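Local coordinates for isatin hydrolase (Ralstonia solanacearum, PDB 5NMP), which hydrolyses isatin, probably to isatinate, at a site that holds a manganese ion, at residues A[24-29]-A[233-238]; A[28-33]-A[77-82]; A[82-87]-A[221-226]; A[152-157]-A[173-178]. All blocks are in the same frame, centred on the assembly; numbering follows the deposited sequence.

Contacts 2, 3 and 4 are buried, contact 1 only partly so. Contacts 2 and 3 share D82 and lie on neighbouring strands of the large mixed sheet, 80-82 and 225-228, so both bear on the manganese site; they touch through F81 and Y225. Contact 1 starts from the same chain stretch as contact 2 but sits where strand 24-27, outermost of the sheet within this chain, meets a loop. Contact 4, a cluster around a tryptophan, meets contact 2 where Q30 packs on S155. Chemistry follows place: contact 3 pairs backbones next to a metal ligand, contact 2 combines a hydroxyl, a water and metal ligands, while contacts 1 and 4 have no hydrogen bond across them.

Contact 1: residues A[24-29]-A[233-238]; sequences RVVDLT and LDQLPP
Between V26 of strand 24-27 and L28 just past its end, which both pack on L236, the carboxylate atom D27 OD1 accepts the backbone N-H of T29 (N to OD1 3.1 Å) from above the carboxylate plane. This Asx turn bends the chain as it leaves the strand, the sheet's outermost within this chain, and D27 OD2 adds a salt bridge to R259.

V26 and L28 face the 3-10 turn 233-235 in the link between strands 225-228 and 239-244, closed by the bond from L236 N to L233 O (3.1 Å). L28 and L236 meet tip to tip, CD1 to CD1 at 3.9 Å, and L28 CD1 also lies 4.3 Å from L233 CD2. V26 slides past L236 in the opposite direction; its CG2, anti to the carbonyl carbon, comes 4.2 Å from L236 CD2. L236 also reaches A262 and V264 of the neighbouring strand 261-264 and L149 of strand 147-151.

At the exposed margin V26 CG1 lies 4.0 Å from Q235 OE1, and Q235 O stands in the plane of the R24 guanidinium at its edge, 4.0 Å from NH2. With no hydrogen bond between the segments, cohesion probably comes mainly from the leucine and valine methyls.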
loop_
_atom_site.group_PDB
_atom_site.type_symbol
_atom_site.label_atom_id
_atom_site.label_comp_id
_atom_site.label_asym_id
_atom_site.label_seq_id
_atom_site.Cartn_x
_atom_site.Cartn_y
_atom_site.Cartn_z
ATOM N N ARG A 24 17.664 -5.377 1.574
ATOM C CA ARG A 24 17.330 -4.031 2.022
ATOM C C ARG A 24 15.969 -3.597 1.495
ATOM O O ARG A 24 15.491 -4.116 0.489
ATOM C CB ARG A 24 18.401 -3.035 1.578
ATOM C CG ARG A 24 19.801 -3.345 2.088
ATOM C CD ARG A 24 20.792 -2.239 1.720
ATOM N NE ARG A 24 20.972 -2.090 0.275
ATOM C CZ ARG A 24 20.418 -1.127 -0.459
ATOM N NH1 ARG A 24 19.642 -0.213 0.111
ATOM N NH2 ARG A 24 20.641 -1.073 -1.766
ATOM N N VAL A 25 15.351 -2.641 2.182
ATOM C CA VAL A 25 14.076 -2.088 1.744
ATOM C C VAL A 25 14.239 -0.620 1.365
ATOM O O VAL A 25 14.593 0.208 2.204
ATOM C CB VAL A 25 12.990 -2.212 2.834
ATOM C CG1 VAL A 25 11.674 -1.629 2.340
ATOM C CG2 VAL A 25 12.810 -3.663 3.247
ATOM N N VAL A 26 13.978 -0.302 0.100
ATOM C CA VAL A 26 14.096 1.068 -0.381
ATOM C C VAL A 26 12.720 1.687 -0.612
ATOM O O VAL A 26 11.868 1.103 -1.281
ATOM C CB VAL A 26 14.914 1.136 -1.683
ATOM C CG1 VAL A 26 15.144 2.581 -2.095
ATOM C CG2 VAL A 26 16.242 0.421 -1.507
ATOM N N ASP A 27 12.509 2.871 -0.043
ATOM C CA ASP A 27 11.252 3.598 -0.187
ATOM C C ASP A 27 11.275 4.438 -1.462
ATOM O O ASP A 27 12.082 5.359 -1.590
ATOM C CB ASP A 27 11.011 4.490 1.037
ATOM C CG ASP A 27 9.568 4.960 1.151
ATOM O OD1 ASP A 27 8.770 4.705 0.225
ATOM O OD2 ASP A 27 9.236 5.598 2.174
ATOM N N LEU A 28 10.391 4.118 -2.402
ATOM C CA LEU A 28 10.344 4.827 -3.677
ATOM C C LEU A 28 9.206 5.839 -3.721
ATOM O O LEU A 28 8.844 6.331 -4.787
ATOM C CB LEU A 28 10.192 3.838 -4.833
ATOM C CG LEU A 28 11.186 2.680 -4.873
ATOM C CD1 LEU A 28 10.980 1.848 -6.132
ATOM C CD2 LEU A 28 12.614 3.195 -4.789
ATOM N N THR A 29 8.654 6.154 -2.556
ATOM C CA THR A 29 7.443 6.959 -2.478
ATOM C C THR A 29 7.714 8.401 -2.040
ATOM O O THR A 29 8.503 8.647 -1.125
ATOM C CB THR A 29 6.432 6.313 -1.510
ATOM O OG1 THR A 29 6.284 4.925 -1.837
ATOM C CG2 THR A 29 5.078 6.992 -1.599
ATOM N N LEU A 233 15.210 6.164 -7.298
ATOM C CA LEU A 233 15.544 5.164 -8.307
ATOM C C LEU A 233 17.056 5.010 -8.430
ATOM O O LEU A 233 17.551 3.973 -8.870
ATOM C CB LEU A 233 14.933 5.530 -9.662
ATOM C CG LEU A 233 13.409 5.433 -9.749
ATOM C CD1 LEU A 233 12.933 5.672 -11.170
ATOM C CD2 LEU A 233 12.921 4.083 -9.233
ATOM N N ASP A 234 17.781 6.046 -8.019
ATOM C CA ASP A 234 19.240 6.036 -8.037
ATOM C C ASP A 234 19.833 5.048 -7.034
ATOM O O ASP A 234 21.027 4.757 -7.078
ATOM C CB ASP A 234 19.777 7.439 -7.752
ATOM C CG ASP A 234 19.298 7.985 -6.418
ATOM O OD1 ASP A 234 20.043 7.865 -5.423
ATOM O OD2 ASP A 234 18.174 8.528 -6.363
ATOM N N GLN A 235 19.006 4.541 -6.125
ATOM C CA GLN A 235 19.470 3.587 -5.123
ATOM C C GLN A 235 19.180 2.152 -5.540
ATOM O O GLN A 235 19.418 1.212 -4.779
ATOM C CB GLN A 235 18.826 3.871 -3.766
ATOM C CG GLN A 235 19.214 5.209 -3.172
ATOM C CD GLN A 235 18.604 5.433 -1.805
ATOM O OE1 GLN A 235 18.472 4.503 -1.009
ATOM N NE2 GLN A 235 18.220 6.674 -1.527
ATOM N N LEU A 236 18.665 1.990 -6.754
ATOM C CA LEU A 236 18.339 0.668 -7.271
ATOM C C LEU A 236 19.358 0.204 -8.303
ATOM O O LEU A 236 19.890 1.012 -9.064
ATOM C CB LEU A 236 16.940 0.666 -7.887
ATOM C CG LEU A 236 15.787 1.015 -6.947
ATOM C CD1 LEU A 236 14.451 0.741 -7.630
ATOM C CD2 LEU A 236 15.903 0.241 -5.644
ATOM N N PRO A 237 19.630 -1.107 -8.334
ATOM C CA PRO A 237 20.493 -1.703 -9.354
ATOM C C PRO A 237 19.795 -1.717 -10.710
ATOM O O PRO A 237 18.574 -1.570 -10.751
ATOM C CB PRO A 237 20.715 -3.123 -8.832
ATOM C CG PRO A 237 19.475 -3.418 -8.070
ATOM C CD PRO A 237 19.094 -2.121 -7.409
ATOM N N PRO A 238 20.556 -1.884 -11.804
ATOM C CA PRO A 238 19.948 -1.985 -13.136
ATOM C C PRO A 238 18.922 -3.110 -13.209
ATOM O O PRO A 238 17.885 -2.958 -13.854
ATOM C CB PRO A 238 21.144 -2.273 -14.047
ATOM C CG PRO A 238 22.306 -1.704 -13.323
ATOM C CD PRO A 238 22.026 -1.916 -11.867
#

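Contact 2: residues A[28-33]-A[77-82]; sequences LTQTLS and TGTHFD. With MN (manganese (II) ion), chain K.
T77 and T79, which meet L32, Q30 and T29, flank G78 in the HxGTHxD motif that carries metal ligands in the cyclase-like family. T77 lays CG2 4.0 Å from L32 CD2, the two side chains crossing at about a right angle, while its hydroxyl turns to the backbone N of G74; I250 of the second subunit also packs on L32. G78 follows with a positive phi of 60°, and its carbonyl is directed at the ring of H80.

T79 carries most of the contact. Its OG1 accepts a nearly straight bond from the backbone N-H of Q30, N to OG1 2.8 Å with 165° at the hydrogen, and also hydrogen-bonds to C229 O, so one hydroxyl ties the 28-33 loop to the chain beyond strand 225-228. T79 CB packs 3.6 Å from T29 CG2, a methyl placed anti to its own backbone N. A water completes the junction: it donates to Q30 O and accepts from T79 N (3.1 Å from the water O).

H80 is the next metal ligand after H76. H80 ND1 donates to G78 O at 2.8 Å, the oxygen standing somewhat out of the ring plane, and this second-shell carbonyl restrains the rotation of the imidazole whose opposite nitrogen, NE2, binds manganese. F81 packs on Y225. D82 ends the motif; together with H76 and H80 it holds the metal, D82 OD1 lying 2.2 Å from the manganese ion.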
loop_
_atom_site.group_PDB
_atom_site.type_symbol
_atom_site.label_atom_id
_atom_site.label_comp_id
_atom_site.label_asym_id
_atom_site.label_seq_id
_atom_site.Cartn_x
_atom_site.Cartn_y
_atom_site.Cartn_z
ATOM N N LEU A 28 10.391 4.118 -2.402
ATOM C CA LEU A 28 10.344 4.827 -3.677
ATOM C C LEU A 28 9.206 5.839 -3.721
ATOM O O LEU A 28 8.844 6.331 -4.787
ATOM C CB LEU A 28 10.192 3.838 -4.833
ATOM C CG LEU A 28 11.186 2.680 -4.873
ATOM C CD1 LEU A 28 10.980 1.848 -6.132
ATOM C CD2 LEU A 28 12.614 3.195 -4.789
ATOM N N THR A 29 8.654 6.154 -2.556
ATOM C CA THR A 29 7.443 6.959 -2.478
ATOM C C THR A 29 7.714 8.401 -2.040
ATOM O O THR A 29 8.503 8.647 -1.125
ATOM C CB THR A 29 6.432 6.313 -1.510
ATOM O OG1 THR A 29 6.284 4.925 -1.837
ATOM C CG2 THR A 29 5.078 6.992 -1.599
ATOM N N GLN A 30 7.063 9.348 -2.713
ATOM C CA GLN A 30 7.086 10.747 -2.306
ATOM C C GLN A 30 6.134 10.965 -1.129
ATOM O O GLN A 30 5.227 10.163 -0.904
ATOM C CB GLN A 30 6.693 11.660 -3.472
ATOM C CG GLN A 30 7.669 11.672 -4.642
ATOM C CD GLN A 30 8.771 12.707 -4.481
ATOM O OE1 GLN A 30 9.054 13.162 -3.374
ATOM N NE2 GLN A 30 9.392 13.088 -5.591
ATOM N N THR A 31 6.329 12.050 -0.388
ATOM C CA THR A 31 5.482 12.343 0.764
ATOM C C THR A 31 4.204 13.086 0.377
ATOM O O THR A 31 4.256 14.158 -0.227
ATOM C CB THR A 31 6.243 13.174 1.819
ATOM O OG1 THR A 31 7.258 12.362 2.418
ATOM C CG2 THR A 31 5.298 13.655 2.906
ATOM N N LEU A 32 3.060 12.505 0.736
ATOM C CA LEU A 32 1.760 13.140 0.534
ATOM C C LEU A 32 1.577 14.351 1.444
ATOM O O LEU A 32 1.467 14.213 2.663
ATOM C CB LEU A 32 0.632 12.140 0.782
ATOM C CG LEU A 32 0.418 11.039 -0.253
ATOM C CD1 LEU A 32 -0.436 9.934 0.340
ATOM C CD2 LEU A 32 -0.237 11.612 -1.504
ATOM N N SER A 33 1.532 15.532 0.840
ATOM C CA SER A 33 1.412 16.785 1.576
ATOM C C SER A 33 0.681 17.817 0.717
ATOM O O SER A 33 0.652 17.690 -0.506
ATOM C CB SER A 33 2.801 17.290 1.988
ATOM O OG SER A 33 2.946 18.680 1.752
ATOM N N THR A 77 -2.971 11.018 -7.271
ATOM C CA THR A 77 -2.298 12.020 -6.459
ATOM C C THR A 77 -0.957 11.481 -5.974
ATOM O O THR A 77 -0.892 10.380 -5.431
ATOM C CB THR A 77 -3.162 12.427 -5.244
ATOM O OG1 THR A 77 -4.374 13.043 -5.699
ATOM C CG2 THR A 77 -2.410 13.392 -4.335
ATOM N N GLY A 78 0.107 12.251 -6.180
ATOM C CA GLY A 78 1.432 11.866 -5.721
ATOM C C GLY A 78 1.938 10.567 -6.315
ATOM O O GLY A 78 1.629 10.228 -7.458
ATOM N N THR A 79 2.734 9.842 -5.538
ATOM C CA THR A 79 3.169 8.511 -5.939
ATOM C C THR A 79 1.955 7.602 -6.053
ATOM O O THR A 79 1.394 7.183 -5.040
ATOM C CB THR A 79 4.162 7.908 -4.932
ATOM O OG1 THR A 79 5.248 8.815 -4.724
ATOM C CG2 THR A 79 4.706 6.587 -5.440
ATOM N N HIS A 80 1.537 7.304 -7.280
ATOM C CA HIS A 80 0.333 6.505 -7.461
ATOM C C HIS A 80 0.431 5.462 -8.570
ATOM O O HIS A 80 1.414 5.396 -9.307
ATOM C CB HIS A 80 -0.868 7.418 -7.717
ATOM C CG HIS A 80 -0.855 8.083 -9.056
ATOM N ND1 HIS A 80 -0.386 9.366 -9.245
ATOM C CD2 HIS A 80 -1.279 7.656 -10.269
ATOM C CE1 HIS A 80 -0.512 9.696 -10.518
ATOM N NE2 HIS A 80 -1.050 8.675 -11.161
ATOM N N PHE A 81 -0.625 4.658 -8.667
ATOM C CA PHE A 81 -0.698 3.485 -9.527
ATOM C C PHE A 81 -1.780 3.698 -10.583
ATOM O O PHE A 81 -2.877 4.144 -10.259
ATOM C CB PHE A 81 -0.992 2.249 -8.662
ATOM C CG PHE A 81 -1.196 0.968 -9.433
ATOM C CD1 PHE A 81 -0.154 0.068 -9.593
ATOM C CD2 PHE A 81 -2.441 0.639 -9.949
ATOM C CE1 PHE A 81 -0.340 -1.119 -10.281
ATOM C CE2 PHE A 81 -2.632 -0.547 -10.639
ATOM C CZ PHE A 81 -1.580 -1.426 -10.804
ATOM N N ASP A 82 -1.472 3.392 -11.842
ATOM C CA ASP A 82 -2.461 3.505 -12.917
ATOM C C ASP A 82 -3.009 2.135 -13.306
ATOM O O ASP A 82 -2.268 1.277 -13.783
ATOM C CB ASP A 82 -1.858 4.185 -14.152
ATOM C CG ASP A 82 -1.577 5.667 -13.938
ATOM O OD1 ASP A 82 -2.401 6.362 -13.302
ATOM O OD2 ASP A 82 -0.528 6.144 -14.419
HETATM MN MN MN K . -2.150 8.491 -13.056
HETATM O O HOH W 1 2.986 10.816 -2.625
#

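Contact 3: residues A[82-87]-A[221-226]; sequences DAPAHW and GANRYG. With MN (manganese (II) ion), chain K.
An antiparallel, hydrogen-bonded pair of D82 and G226 joins strands 80-82 and 225-228 within the manganese site, of which D82 is a ligand. D82 N donates to G226 O at 2.8 Å and 171°, and G226 N returns a bond to D82 O, 3.2 Å and 155°. The same oxygen of D82 takes a CA-H...O contact from Y225 CA (3.5 Å). G226 brings no side chain to the sheet face onto which D82 projects its metal-binding carboxylate.

Where strand 80-82 gives way to the 3-10 turn 84-86, P84 packs against residues 223-225. Its CD rests at the edge of the Y225 ring, 3.6 Å from CD1; Y225 CG beside its backbone N (chi1 -41°) puts that edge there. P84 CG lies 3.4 Å from R224 O and 3.5 Å from N223 OD1. N223 has positive phi, as the C-prime residue of a Schellman motif closing the helix that ends before it, with R224 N reaching back to M219 O and N223 N to H220 O. R224 NH1 then folds over to A222 O at 2.7 Å, in the guanidinium plane.

Beyond P84 the turn meets the second subunit, where H86 ND1 bonds to the backbone O of Y67 of that chain. D82 has its backbone held by strand pairing and its OD1 bound to manganese, consistent with the sheet helping to position this ligand.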
loop_
_atom_site.group_PDB
_atom_site.type_symbol
_atom_site.label_atom_id
_atom_site.label_comp_id
_atom_site.label_asym_id
_atom_site.label_seq_id
_atom_site.Cartn_x
_atom_site.Cartn_y
_atom_site.Cartn_z
ATOM N N ASP A 82 -1.472 3.392 -11.842
ATOM C CA ASP A 82 -2.461 3.505 -12.917
ATOM C C ASP A 82 -3.009 2.135 -13.306
ATOM O O ASP A 82 -2.268 1.277 -13.783
ATOM C CB ASP A 82 -1.858 4.185 -14.152
ATOM C CG ASP A 82 -1.577 5.667 -13.938
ATOM O OD1 ASP A 82 -2.401 6.362 -13.302
ATOM O OD2 ASP A 82 -0.528 6.144 -14.419
ATOM N N ALA A 83 -4.308 1.933 -13.105
ATOM C CA ALA A 83 -4.972 0.699 -13.522
ATOM C C ALA A 83 -5.468 0.829 -14.967
ATOM O O ALA A 83 -5.708 1.938 -15.438
ATOM C CB ALA A 83 -6.127 0.369 -12.574
ATOM N N PRO A 84 -5.615 -0.301 -15.678
ATOM C CA PRO A 84 -6.025 -0.248 -17.090
ATOM C C PRO A 84 -7.361 0.461 -17.336
ATOM O O PRO A 84 -7.567 1.020 -18.411
ATOM C CB PRO A 84 -6.126 -1.727 -17.477
ATOM C CG PRO A 84 -5.169 -2.409 -16.563
ATOM C CD PRO A 84 -5.277 -1.674 -15.257
ATOM N N ALA A 85 -8.251 0.445 -16.351
ATOM C CA ALA A 85 -9.560 1.079 -16.491
ATOM C C ALA A 85 -9.442 2.594 -16.623
ATOM O O ALA A 85 -10.380 3.262 -17.057
ATOM C CB ALA A 85 -10.446 0.722 -15.308
ATOM N N HIS A 86 -8.285 3.126 -16.242
ATOM C CA HIS A 86 -8.036 4.563 -16.276
ATOM C C HIS A 86 -8.144 5.122 -17.692
ATOM O O HIS A 86 -8.493 6.287 -17.881
ATOM C CB HIS A 86 -6.656 4.864 -15.687
ATOM C CG HIS A 86 -6.259 6.305 -15.758
ATOM N ND1 HIS A 86 -7.107 7.331 -15.395
ATOM C CD2 HIS A 86 -5.098 6.892 -16.133
ATOM C CE1 HIS A 86 -6.486 8.487 -15.553
ATOM N NE2 HIS A 86 -5.266 8.249 -16.000
ATOM N N TRP A 87 -7.853 4.284 -18.684
ATOM C CA TRP A 87 -7.885 4.718 -20.077
ATOM C C TRP A 87 -8.956 3.986 -20.879
ATOM O O TRP A 87 -9.295 2.841 -20.582
ATOM C CB TRP A 87 -6.519 4.516 -20.731
ATOM C CG TRP A 87 -6.229 5.529 -21.790
ATOM C CD1 TRP A 87 -6.338 5.362 -23.138
ATOM C CD2 TRP A 87 -5.795 6.877 -21.584
ATOM N NE1 TRP A 87 -5.990 6.521 -23.787
ATOM C CE2 TRP A 87 -5.654 7.468 -22.855
ATOM C CE3 TRP A 87 -5.508 7.641 -20.451
ATOM C CZ2 TRP A 87 -5.237 8.786 -23.023
ATOM C CZ3 TRP A 87 -5.096 8.950 -20.618
ATOM C CH2 TRP A 87 -4.964 9.510 -21.895
ATOM N N GLY A 221 -4.125 -0.408 -22.860
ATOM C CA GLY A 221 -4.803 -1.109 -23.934
ATOM C C GLY A 221 -4.373 -2.561 -24.024
ATOM O O GLY A 221 -5.059 -3.386 -24.631
ATOM N N ALA A 222 -3.231 -2.872 -23.419
ATOM C CA ALA A 222 -2.727 -4.238 -23.390
ATOM C C ALA A 222 -2.796 -4.792 -21.974
ATOM O O ALA A 222 -2.049 -5.704 -21.616
ATOM C CB ALA A 222 -1.302 -4.296 -23.919
ATOM N N ASN A 223 -3.688 -4.217 -21.172
ATOM C CA ASN A 223 -3.939 -4.676 -19.808
ATOM C C ASN A 223 -2.698 -4.587 -18.906
ATOM O O ASN A 223 -2.497 -5.435 -18.037
ATOM C CB ASN A 223 -4.481 -6.112 -19.835
ATOM C CG ASN A 223 -5.317 -6.452 -18.613
ATOM O OD1 ASN A 223 -5.696 -5.575 -17.837
ATOM N ND2 ASN A 223 -5.617 -7.735 -18.441
ATOM N N ARG A 224 -1.879 -3.555 -19.118
ATOM C CA ARG A 224 -0.688 -3.310 -18.295
ATOM C C ARG A 224 -0.906 -2.138 -17.341
ATOM O O ARG A 224 -1.959 -1.500 -17.361
ATOM C CB ARG A 224 0.539 -3.024 -19.164
ATOM C CG ARG A 224 0.786 -4.001 -20.289
ATOM C CD ARG A 224 1.133 -5.372 -19.762
ATOM N NE ARG A 224 2.047 -6.076 -20.657
ATOM C CZ ARG A 224 1.665 -6.770 -21.722
ATOM N NH1 ARG A 224 0.380 -6.852 -22.035
ATOM N NH2 ARG A 224 2.567 -7.380 -22.475
ATOM N N TYR A 225 0.109 -1.834 -16.534
ATOM C CA TYR A 225 -0.036 -0.859 -15.453
ATOM C C TYR A 225 1.012 0.254 -15.495
ATOM O O TYR A 225 1.999 0.165 -16.228
ATOM C CB TYR A 225 0.027 -1.574 -14.099
ATOM C CG TYR A 225 -0.725 -2.887 -14.075
ATOM C CD1 TYR A 225 -2.113 -2.914 -14.028
ATOM C CD2 TYR A 225 -0.046 -4.098 -14.108
ATOM C CE1 TYR A 225 -2.803 -4.109 -14.012
ATOM C CE2 TYR A 225 -0.728 -5.298 -14.092
ATOM C CZ TYR A 225 -2.107 -5.298 -14.043
ATOM O OH TYR A 225 -2.791 -6.492 -14.028
ATOM N N GLY A 226 0.793 1.299 -14.700
ATOM C CA GLY A 226 1.725 2.411 -14.624
ATOM C C GLY A 226 2.016 2.882 -13.208
ATOM O O GLY A 226 1.187 2.734 -12.307
HETATM MN MN MN K . -2.150 8.491 -13.056
#

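Contact 4: residues A[152-157]-A[173-178]; sequences TDWSLR and HTPGPT
W154, on the 3-10 turn 154-157 that follows strand 147-151 of the cyclase-like fold, packs its indole on T174 and P175, in the chain leading into strand 176-177, which pairs in parallel with 126-127. P175 CD makes an off-centre CH-pi contact with the six-membered ring, 4.1 Å from its centroid and 30° from the normal, and lies 3.6 Å from W154 CZ3. T174 CG2 approaches W154 CZ2 at 3.6 Å, and H173 O sits 3.7 Å from W154 CH2. T152 CG2 adds a looser touch on P175 CG (4.1 Å).

On the other side of the ring plane from P175 and T174, R157 lays its CD 3.4 Å above the plane, over the ring centre, while its guanidinium lies over W154 CH2 and is held by a salt bridge to E123 and a bond from NH1 to A163 O. With CG anti to the backbone N (chi1 -161°), W154 reaches out from its turn to the 173-175 chain.

Further out, H173 is gripped by D124 and D170 through its ring nitrogens and by N166 through its carbonyl. V119 of helix 116-119 touches T152, W154 and P175 alike. The polar atom of the indole is satisfied too: W154 NE1 hydrogen-bonds to the backbone oxygen of F164.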
loop_
_atom_site.group_PDB
_atom_site.type_symbol
_atom_site.label_atom_id
_atom_site.label_comp_id
_atom_site.label_asym_id
_atom_site.label_seq_id
_atom_site.Cartn_x
_atom_site.Cartn_y
_atom_site.Cartn_z
ATOM N N THR A 152 15.024 9.386 -14.237
ATOM C CA THR A 152 15.314 10.666 -14.873
ATOM C C THR A 152 15.809 11.718 -13.883
ATOM O O THR A 152 16.137 12.835 -14.281
ATOM C CB THR A 152 14.069 11.223 -15.578
ATOM O OG1 THR A 152 12.999 11.327 -14.631
ATOM C CG2 THR A 152 13.644 10.314 -16.725
ATOM N N ASP A 153 15.850 11.357 -12.601
ATOM C CA ASP A 153 16.176 12.285 -11.510
ATOM C C ASP A 153 15.202 13.463 -11.439
ATOM O O ASP A 153 15.496 14.488 -10.825
ATOM C CB ASP A 153 17.615 12.805 -11.640
ATOM C CG ASP A 153 18.636 11.859 -11.033
ATOM O OD1 ASP A 153 18.270 10.710 -10.704
ATOM O OD2 ASP A 153 19.812 12.263 -10.891
ATOM N N TRP A 154 14.035 13.301 -12.052
ATOM C CA TRP A 154 13.014 14.343 -12.068
ATOM C C TRP A 154 12.424 14.580 -10.679
ATOM O O TRP A 154 11.907 15.660 -10.390
ATOM C CB TRP A 154 11.900 13.973 -13.050
ATOM C CG TRP A 154 11.062 15.132 -13.475
ATOM C CD1 TRP A 154 9.916 15.578 -12.882
ATOM C CD2 TRP A 154 11.299 15.994 -14.592
ATOM N NE1 TRP A 154 9.426 16.669 -13.562
ATOM C CE2 TRP A 154 10.257 16.943 -14.617
ATOM C CE3 TRP A 154 12.292 16.056 -15.574
ATOM C CZ2 TRP A 154 10.181 17.944 -15.587
ATOM C CZ3 TRP A 154 12.214 17.049 -16.537
ATOM C CH2 TRP A 154 11.166 17.979 -16.536
ATOM N N SER A 155 12.511 13.567 -9.824
ATOM C CA SER A 155 11.972 13.639 -8.469
ATOM C C SER A 155 12.630 14.728 -7.622
ATOM O O SER A 155 12.087 15.135 -6.595
ATOM C CB SER A 155 12.124 12.286 -7.771
ATOM O OG SER A 155 13.479 11.868 -7.767
ATOM N N LEU A 156 13.797 15.198 -8.051
ATOM C CA LEU A 156 14.510 16.237 -7.317
ATOM C C LEU A 156 13.854 17.608 -7.490
ATOM O O LEU A 156 14.212 18.570 -6.808
ATOM C CB LEU A 156 15.973 16.296 -7.764
ATOM C CG LEU A 156 16.810 15.029 -7.554
ATOM C CD1 LEU A 156 18.226 15.228 -8.086
ATOM C CD2 LEU A 156 16.832 14.630 -6.084
ATOM N N ARG A 157 12.892 17.691 -8.403
ATOM C CA ARG A 157 12.183 18.940 -8.668
ATOM C C ARG A 157 10.961 19.108 -7.766
ATOM O O ARG A 157 10.247 20.105 -7.866
ATOM C CB ARG A 157 11.741 19.004 -10.134
ATOM C CG ARG A 157 12.866 19.076 -11.152
ATOM C CD ARG A 157 12.338 18.716 -12.537
ATOM N NE ARG A 157 13.352 18.817 -13.582
ATOM C CZ ARG A 157 13.365 19.761 -14.518
ATOM N NH1 ARG A 157 12.414 20.688 -14.543
ATOM N NH2 ARG A 157 14.327 19.776 -15.432
ATOM N N HIS A 173 6.435 20.098 -20.569
ATOM C CA HIS A 173 7.649 19.621 -21.217
ATOM C C HIS A 173 8.409 18.652 -20.317
ATOM O O HIS A 173 9.272 19.050 -19.538
ATOM C CB HIS A 173 8.536 20.800 -21.616
ATOM C CG HIS A 173 7.986 21.600 -22.756
ATOM N ND1 HIS A 173 8.396 21.420 -24.059
ATOM C CD2 HIS A 173 7.042 22.570 -22.790
ATOM C CE1 HIS A 173 7.737 22.251 -24.846
ATOM N NE2 HIS A 173 6.908 22.960 -24.101
ATOM N N THR A 174 8.072 17.372 -20.434
ATOM C CA THR A 174 8.675 16.323 -19.621
ATOM C C THR A 174 9.107 15.154 -20.512
ATOM O O THR A 174 8.540 14.950 -21.586
ATOM C CB THR A 174 7.696 15.829 -18.536
ATOM O OG1 THR A 174 6.486 15.375 -19.151
ATOM C CG2 THR A 174 7.361 16.950 -17.564
ATOM N N PRO A 175 10.125 14.391 -20.079
ATOM C CA PRO A 175 10.617 13.281 -20.902
ATOM C C PRO A 175 9.653 12.096 -20.940
ATOM O O PRO A 175 8.729 12.033 -20.129
ATOM C CB PRO A 175 11.934 12.897 -20.219
ATOM C CG PRO A 175 11.762 13.327 -18.811
ATOM C CD PRO A 175 10.937 14.577 -18.863
ATOM N N GLY A 176 9.868 11.175 -21.874
ATOM C CA GLY A 176 8.989 10.028 -22.034
ATOM C C GLY A 176 9.371 9.146 -23.211
ATOM O O GLY A 176 10.276 9.483 -23.972
ATOM N N PRO A 177 8.681 8.006 -23.367
ATOM C CA PRO A 177 8.994 7.053 -24.437
ATOM C C PRO A 177 8.322 7.396 -25.762
ATOM O O PRO A 177 7.248 7.995 -25.777
ATOM C CB PRO A 177 8.448 5.735 -23.887
ATOM C CG PRO A 177 7.270 6.152 -23.062
ATOM C CD PRO A 177 7.629 7.498 -22.466
ATOM N N THR A 178 8.958 7.018 -26.864
ATOM C CA THR A 178 8.330 7.122 -28.174
ATOM C C THR A 178 7.281 6.031 -28.313
ATOM O O THR A 178 7.261 5.082 -27.527
ATOM C CB THR A 178 9.348 6.987 -29.318
ATOM O OG1 THR A 178 9.784 5.623 -29.409
ATOM C CG2 THR A 178 10.542 7.896 -29.083
#